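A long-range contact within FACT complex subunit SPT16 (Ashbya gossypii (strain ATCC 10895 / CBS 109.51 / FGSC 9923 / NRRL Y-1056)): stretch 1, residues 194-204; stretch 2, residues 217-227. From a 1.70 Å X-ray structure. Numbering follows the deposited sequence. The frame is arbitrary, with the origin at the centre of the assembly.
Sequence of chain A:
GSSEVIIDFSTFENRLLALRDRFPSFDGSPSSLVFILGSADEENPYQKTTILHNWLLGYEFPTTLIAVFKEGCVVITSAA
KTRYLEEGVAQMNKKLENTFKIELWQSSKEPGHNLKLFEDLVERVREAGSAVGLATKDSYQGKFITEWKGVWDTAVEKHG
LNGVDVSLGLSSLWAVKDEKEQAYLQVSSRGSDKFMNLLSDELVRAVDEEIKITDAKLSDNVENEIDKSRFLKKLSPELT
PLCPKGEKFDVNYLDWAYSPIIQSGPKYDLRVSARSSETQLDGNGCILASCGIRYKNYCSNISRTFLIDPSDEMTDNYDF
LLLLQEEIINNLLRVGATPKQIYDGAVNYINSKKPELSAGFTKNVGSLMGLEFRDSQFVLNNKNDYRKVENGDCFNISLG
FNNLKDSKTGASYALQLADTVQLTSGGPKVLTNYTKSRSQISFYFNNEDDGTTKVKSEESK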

ATOM      1  N   LYS A 194     -14.186  -6.817  -8.242  1.00 14.46           N
ATOM      2  CA  LYS A 194     -14.567  -7.110  -9.624  1.00 15.49           C
ATOM      3  C   LYS A 194     -13.562  -8.035 -10.287  1.00 15.47           C
ATOM      4  O   LYS A 194     -13.941  -8.927 -11.051  1.00 17.85           O
ATOM      5  CB  LYS A 194     -14.668  -5.829 -10.444  1.00 17.89           C
ATOM      6  CG  LYS A 194     -15.781  -4.911 -10.020  1.00 20.95           C
ATOM      7  CD  LYS A 194     -17.103  -5.615 -10.140  1.00 26.93           C
ATOM      8  CE  LYS A 194     -18.198  -4.618 -10.299  1.00 32.56           C
ATOM      9  NZ  LYS A 194     -19.473  -5.328 -10.595  1.00 36.83           N
ATOM     10  N   PHE A 195     -12.279  -7.792 -10.050  1.00 13.87           N
ATOM     11  CA  PHE A 195     -11.243  -8.624 -10.648  1.00 15.22           C
ATOM     12  C   PHE A 195     -11.164  -9.997  -9.994  1.00 14.83           C
ATOM     13  O   PHE A 195     -10.874 -10.984 -10.685  1.00 13.11           O
ATOM     14  CB  PHE A 195      -9.907  -7.875 -10.619  1.00 15.39           C
ATOM     15  CG  PHE A 195      -9.841  -6.807 -11.669  1.00 16.29           C
ATOM     16  CD1 PHE A 195      -9.594  -7.156 -12.988  1.00 15.85           C
ATOM     17  CD2 PHE A 195     -10.120  -5.491 -11.368  1.00 16.05           C
ATOM     18  CE1 PHE A 195      -9.597  -6.193 -13.997  1.00 17.98           C
ATOM     19  CE2 PHE A 195     -10.121  -4.527 -12.362  1.00 18.99           C
ATOM     20  CZ  PHE A 195      -9.856  -4.876 -13.674  1.00 21.06           C
ATOM     21  N   MET A 196     -11.431 -10.104  -8.684  1.00 12.71           N
ATOM     22  CA  MET A 196     -11.528 -11.444  -8.101  1.00 14.70           C
ATOM     23  C   MET A 196     -12.682 -12.225  -8.728  1.00 15.38           C
ATOM     24  O   MET A 196     -12.556 -13.433  -8.996  1.00 15.63           O
ATOM     25  CB  MET A 196     -11.678 -11.365  -6.573  1.00 14.79           C
ATOM     26  CG  MET A 196     -11.670 -12.742  -5.879  1.00 13.45           C
ATOM     27  SD  MET A 196     -10.210 -13.757  -6.245  1.00 15.21           S
ATOM     28  CE  MET A 196      -8.973 -12.931  -5.253  1.00 13.72           C
ATOM     29  N   ASN A 197     -13.810 -11.552  -8.991  1.00 14.10           N
ATOM     30  CA  ASN A 197     -14.911 -12.212  -9.689  1.00 17.31           C
ATOM     31  C   ASN A 197     -14.473 -12.718 -11.058  1.00 18.75           C
ATOM     32  O   ASN A 197     -14.801 -13.846 -11.445  1.00 17.70           O
ATOM     33  CB  ASN A 197     -16.104 -11.279  -9.849  1.00 19.23           C
ATOM     34  CG  ASN A 197     -17.232 -11.948 -10.629  1.00 24.59           C
ATOM     35  OD1 ASN A 197     -17.825 -12.908 -10.147  1.00 25.40           O
ATOM     36  ND2 ASN A 197     -17.484 -11.490 -11.858  1.00 28.69           N
ATOM     37  N   LEU A 198     -13.765 -11.875 -11.823  1.00 17.97           N
ATOM     38  CA  LEU A 198     -13.289 -12.282 -13.143  1.00 21.04           C
ATOM     39  C   LEU A 198     -12.336 -13.447 -13.021  1.00 20.87           C
ATOM     40  O   LEU A 198     -12.363 -14.375 -13.837  1.00 20.55           O
ATOM     41  CB  LEU A 198     -12.564 -11.134 -13.837  1.00 20.68           C
ATOM     42  CG  LEU A 198     -13.333 -10.005 -14.486  1.00 24.29           C
ATOM     43  CD1 LEU A 198     -12.314  -9.029 -15.033  1.00 25.70           C
ATOM     44  CD2 LEU A 198     -14.244 -10.530 -15.599  1.00 27.48           C
ATOM     45  N   LEU A 199     -11.478 -13.396 -12.004  1.00 18.22           N
ATOM     46  CA  LEU A 199     -10.523 -14.463 -11.774  1.00 18.52           C
ATOM     47  C   LEU A 199     -11.240 -15.773 -11.503  1.00 18.08           C
ATOM     48  O   LEU A 199     -10.878 -16.814 -12.054  1.00 19.38           O
ATOM     49  CB  LEU A 199      -9.620 -14.100 -10.603  1.00 17.52           C
ATOM     50  CG  LEU A 199      -8.405 -14.991 -10.412  1.00 17.76           C
ATOM     51  CD1 LEU A 199      -7.325 -14.160  -9.729  1.00 17.27           C
ATOM     52  CD2 LEU A 199      -8.743 -16.222  -9.571  1.00 18.12           C
ATOM     53  N   SER A 200     -12.232 -15.748 -10.619  1.00 15.86           N
ATOM     54  CA  SER A 200     -12.945 -16.985 -10.317  1.00 16.85           C
ATOM     55  C   SER A 200     -13.568 -17.576 -11.581  1.00 18.85           C
ATOM     56  O   SER A 200     -13.454 -18.778 -11.831  1.00 21.05           O
ATOM     57  CB  SER A 200     -14.013 -16.743  -9.254  1.00 16.68           C
ATOM     58  OG  SER A 200     -14.787 -17.925  -9.059  1.00 18.79           O
ATOM     59  N   ASP A 201     -14.234 -16.744 -12.392  1.00 21.76           N
ATOM     60  CA  ASP A 201     -14.886 -17.248 -13.601  1.00 23.95           C
ATOM     61  C   ASP A 201     -13.886 -17.896 -14.547  1.00 23.89           C
ATOM     62  O   ASP A 201     -14.175 -18.944 -15.140  1.00 25.30           O
ATOM     63  CB  ASP A 201     -15.623 -16.121 -14.326  1.00 26.01           C
ATOM     64  CG  ASP A 201     -16.894 -15.722 -13.630  1.00 29.04           C
ATOM     65  OD1 ASP A 201     -17.265 -16.399 -12.643  1.00 28.54           O
ATOM     66  OD2 ASP A 201     -17.520 -14.729 -14.062  1.00 32.17           O
ATOM     67  N   GLU A 202     -12.715 -17.276 -14.716  1.00 24.76           N
ATOM     68  CA  GLU A 202     -11.687 -17.828 -15.596  1.00 27.93           C
ATOM     69  C   GLU A 202     -11.100 -19.113 -15.025  1.00 23.19           C
ATOM     70  O   GLU A 202     -10.842 -20.074 -15.763  1.00 23.72           O
ATOM     71  CB  GLU A 202     -10.577 -16.806 -15.817  1.00 35.28           C
ATOM     72  CG  GLU A 202     -10.889 -15.740 -16.841  1.00 44.45           C
ATOM     73  CD  GLU A 202      -9.745 -15.543 -17.831  1.00 51.68           C
ATOM     74  OE1 GLU A 202      -8.906 -16.467 -17.974  1.00 52.74           O
ATOM     75  OE2 GLU A 202      -9.689 -14.463 -18.468  1.00 55.27           O
ATOM     76  N   LEU A 203     -10.856 -19.131 -13.720  1.00 20.92           N
ATOM     77  CA  LEU A 203     -10.354 -20.332 -13.072  1.00 19.71           C
ATOM     78  C   LEU A 203     -11.305 -21.504 -13.278  1.00 21.90           C
ATOM     79  O   LEU A 203     -10.906 -22.575 -13.753  1.00 25.11           O
ATOM     80  CB  LEU A 203     -10.156 -20.040 -11.585  1.00 19.20           C
ATOM     81  CG  LEU A 203      -9.780 -21.227 -10.716  1.00 22.98           C
ATOM     82  CD1 LEU A 203      -8.475 -21.813 -11.219  1.00 24.73           C
ATOM     83  CD2 LEU A 203      -9.646 -20.764  -9.278  1.00 20.67           C
ATOM     84  N   VAL A 204     -12.576 -21.315 -12.931  1.00 24.00           N
ATOM     85  CA  VAL A 204     -13.543 -22.405 -13.011  1.00 26.26           C
ATOM     86  C   VAL A 204     -13.636 -22.927 -14.435  1.00 29.85           C
ATOM     87  O   VAL A 204     -13.744 -24.139 -14.662  1.00 31.56           O
ATOM     88  CB  VAL A 204     -14.909 -21.939 -12.472  1.00 27.18           C
ATOM     89  CG1 VAL A 204     -16.031 -22.892 -12.896  1.00 30.06           C
ATOM     90  CG2 VAL A 204     -14.840 -21.854 -10.982  1.00 26.32           C
ATOM     91  N   LYS A 217       0.233 -18.198 -16.337  1.00 19.61           N
ATOM     92  CA  LYS A 217      -0.487 -17.810 -17.551  1.00 21.81           C
ATOM     93  C   LYS A 217      -1.915 -17.383 -17.232  1.00 21.20           C
ATOM     94  O   LYS A 217      -2.412 -16.378 -17.764  1.00 20.98           O
ATOM     95  CB  LYS A 217      -0.492 -18.970 -18.542  1.00 25.32           C
ATOM     96  CG  LYS A 217      -1.238 -18.686 -19.833  1.00 28.52           C
ATOM     97  CD  LYS A 217      -0.648 -17.485 -20.543  1.00 31.06           C
ATOM     98  CE  LYS A 217      -1.413 -17.204 -21.827  1.00 32.98           C
ATOM     99  NZ  LYS A 217      -1.062 -15.886 -22.396  1.00 34.14           N
ATOM    100  N   LEU A 218      -2.587 -18.130 -16.352  1.00 19.39           N
ATOM    101  CA  LEU A 218      -3.940 -17.767 -15.954  1.00 20.54           C
ATOM    102  C   LEU A 218      -3.971 -16.409 -15.256  1.00 16.61           C
ATOM    103  O   LEU A 218      -4.842 -15.582 -15.546  1.00 17.08           O
ATOM    104  CB  LEU A 218      -4.509 -18.857 -15.049  1.00 23.08           C
ATOM    105  CG  LEU A 218      -5.925 -18.660 -14.524  1.00 24.39           C
ATOM    106  CD1 LEU A 218      -6.904 -18.565 -15.685  1.00 26.31           C
ATOM    107  CD2 LEU A 218      -6.293 -19.810 -13.590  1.00 24.99           C
ATOM    108  N   SER A 219      -3.044 -16.156 -14.325  1.00 13.89           N
ATOM    109  CA  SER A 219      -3.096 -14.869 -13.638  1.00 15.37           C
ATOM    110  C   SER A 219      -2.728 -13.745 -14.588  1.00 16.35           C
ATOM    111  O   SER A 219      -3.241 -12.631 -14.454  1.00 16.63           O
ATOM    112  CB  SER A 219      -2.193 -14.850 -12.397  1.00 17.42           C
ATOM    113  OG  SER A 219      -0.811 -14.890 -12.724  1.00 17.12           O
ATOM    114  N   ASP A 220      -1.864 -14.030 -15.576  1.00 15.42           N
ATOM    115  CA  ASP A 220      -1.549 -13.006 -16.565  1.00 16.90           C
ATOM    116  C   ASP A 220      -2.785 -12.652 -17.380  1.00 18.04           C
ATOM    117  O   ASP A 220      -2.996 -11.485 -17.732  1.00 17.74           O
ATOM    118  CB  ASP A 220      -0.417 -13.492 -17.474  1.00 17.56           C
ATOM    119  CG  ASP A 220      -0.030 -12.471 -18.530  1.00 20.07           C
ATOM    120  OD1 ASP A 220       0.657 -11.505 -18.181  1.00 22.28           O
ATOM    121  OD2 ASP A 220      -0.397 -12.646 -19.707  1.00 22.72           O
ATOM    122  N   ASN A 221      -3.611 -13.655 -17.711  1.00 16.46           N
ATOM    123  CA  ASN A 221      -4.835 -13.380 -18.457  1.00 20.34           C
ATOM    124  C   ASN A 221      -5.711 -12.378 -17.711  1.00 20.70           C
ATOM    125  O   ASN A 221      -6.194 -11.394 -18.289  1.00 19.93           O
ATOM    126  CB  ASN A 221      -5.607 -14.676 -18.690  1.00 21.90           C
ATOM    127  CG  ASN A 221      -4.925 -15.597 -19.680  1.00 24.55           C
ATOM    128  OD1 ASN A 221      -3.951 -15.215 -20.324  1.00 25.81           O
ATOM    129  ND2 ASN A 221      -5.447 -16.809 -19.818  1.00 24.61           N
ATOM    130  N   VAL A 222      -5.931 -12.634 -16.422  1.00 20.30           N
ATOM    131  CA  VAL A 222      -6.706 -11.728 -15.577  1.00 19.17           C
ATOM    132  C   VAL A 222      -6.047 -10.360 -15.513  1.00 16.07           C
ATOM    133  O   VAL A 222      -6.716  -9.327 -15.649  1.00 14.49           O
ATOM    134  CB  VAL A 222      -6.867 -12.328 -14.174  1.00 20.52           C
ATOM    135  CG1 VAL A 222      -7.470 -11.300 -13.234  1.00 20.63           C
ATOM    136  CG2 VAL A 222      -7.715 -13.586 -14.241  1.00 22.68           C
ATOM    137  N   GLU A 223      -4.722 -10.334 -15.295  1.00 13.57           N
ATOM    138  CA  GLU A 223      -3.987  -9.079 -15.162  1.00 13.93           C
ATOM    139  C   GLU A 223      -4.209  -8.161 -16.363  1.00 14.10           C
ATOM    140  O   GLU A 223      -4.369  -6.946 -16.208  1.00 15.48           O
ATOM    141  CB  GLU A 223      -2.489  -9.381 -14.946  1.00 12.93           C
ATOM    142  CG  GLU A 223      -1.628  -8.162 -14.695  1.00 14.19           C
ATOM    143  CD  GLU A 223      -0.238  -8.522 -14.177  1.00 16.00           C
ATOM    144  OE1 GLU A 223       0.581  -7.605 -13.923  1.00 18.20           O
ATOM    145  OE2 GLU A 223       0.039  -9.728 -14.040  1.00 17.44           O
ATOM    146  N   ASN A 224      -4.229  -8.714 -17.567  1.00 14.93           N
ATOM    147  CA  ASN A 224      -4.365  -7.886 -18.752  1.00 16.15           C
ATOM    148  C   ASN A 224      -5.784  -7.373 -18.954  1.00 16.68           C
ATOM    149  O   ASN A 224      -5.990  -6.478 -19.781  1.00 18.58           O
ATOM    150  CB  ASN A 224      -3.897  -8.676 -19.976  1.00 21.02           C
ATOM    151  CG  ASN A 224      -2.394  -8.971 -19.924  1.00 25.14           C
ATOM    152  OD1 ASN A 224      -1.963 -10.127 -19.919  1.00 30.76           O
ATOM    153  ND2 ASN A 224      -1.598  -7.919 -19.890  1.00 22.89           N
ATOM    154  N   GLU A 225      -6.754  -7.899 -18.201  1.00 18.03           N
ATOM    155  CA  GLU A 225      -8.126  -7.415 -18.322  1.00 21.09           C
ATOM    156  C   GLU A 225      -8.259  -5.951 -17.918  1.00 18.95           C
ATOM    157  O   GLU A 225      -9.178  -5.275 -18.393  1.00 19.17           O
ATOM    158  CB  GLU A 225      -9.057  -8.283 -17.468  1.00 22.00           C
ATOM    159  CG  GLU A 225      -9.149  -9.728 -17.932  1.00 23.73           C
ATOM    160  CD  GLU A 225     -10.091  -9.892 -19.098  1.00 30.34           C
ATOM    161  OE1 GLU A 225     -11.169  -9.269 -19.067  1.00 29.99           O
ATOM    162  OE2 GLU A 225      -9.753 -10.636 -20.045  1.00 33.04           O
ATOM    163  N   ILE A 226      -7.360  -5.441 -17.071  1.00 16.88           N
ATOM    164  CA  ILE A 226      -7.470  -4.057 -16.604  1.00 15.09           C
ATOM    165  C   ILE A 226      -7.217  -3.076 -17.730  1.00 17.57           C
ATOM    166  O   ILE A 226      -7.573  -1.901 -17.614  1.00 20.44           O
ATOM    167  CB  ILE A 226      -6.498  -3.785 -15.440  1.00 13.73           C
ATOM    168  CG1 ILE A 226      -6.952  -2.565 -14.601  1.00 13.58           C
ATOM    169  CG2 ILE A 226      -5.082  -3.606 -15.953  1.00 13.92           C
ATOM    170  CD1 ILE A 226      -6.293  -2.515 -13.234  1.00 14.18           C
ATOM    171  N   ASP A 227      -6.618  -3.505 -18.827  1.00 18.73           N
ATOM    172  CA  ASP A 227      -6.378  -2.537 -19.887  1.00 21.74           C
ATOM    173  C   ASP A 227      -7.534  -2.437 -20.873  1.00 22.16           C
ATOM    174  O   ASP A 227      -7.424  -1.704 -21.863  1.00 23.80           O
ATOM    175  CB  ASP A 227      -5.067  -2.853 -20.605  1.00 25.50           C
ATOM    176  CG  ASP A 227      -3.852  -2.622 -19.699  1.00 27.04           C
ATOM    177  OD1 ASP A 227      -3.833  -1.643 -18.912  1.00 29.54           O
ATOM    178  OD2 ASP A 227      -2.923  -3.431 -19.759  1.00 31.83           O
TER

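Two helical segments pack here with their N-to-C directions 139° apart, closer to antiparallel than to perpendicular, and with axes 9.9 Å apart at closest approach. No hydrogen bond crosses between them: backbone hydrogen bonds run within each stretch, as in Leu199 N to Phe195 O (2.8 Å), and the contact is one of packing, mostly by side chains.

The backbones come nearest at Leu199 and Val222, whose CA atoms lie 6.0 Å apart. Valine suits so narrow a gap because its branches begin at CB and need little room. With chi1 at 171° (t), Val222 places CG2 3.8 Å from Leu199 CA and 4.1 Å from Leu199 CG, so it packs against main chain as well as side chain.

One turn along, Leu203 meets Leu218. Both adopt the tp rotamer, common for helical leucine, and Leu203 CD1 reaches Leu218 CD2 at 3.8 Å. The CA-to-CB bond of Leu218 points sideways, yet the extra length of leucine brings its end nearer the partner helix, bridging the 7.5 Å between Leu203 CA and Leu218 CA.

Phe195 also leaves its backbone sideways. Its chi1 of -76° (m) and chi2 of -78° carry the ring into the contact, where CZ lies 3.8 Å from Ile226 CG1. The ring edge faces Glu225 CB, with CE1 4.1 Å away; Leu198 CD1 lies at the same distance from that CB. Glu225 thus offers its CB to both apolar side chains.

Glu202 points toward the second stretch, its chi2 of -132° lying between wells. Its OE1 sits 3.7 Å from Leu218 CD1 and 3.8 Å from Asn221 CB, which are van der Waals contacts. Glu202 OE2 and Glu225 OE2 approach to 4.1 Å, a pairing of like charges that, if both are ionized, should oppose the contact; partial exposure of both residues would allow solvent to soften the repulsion.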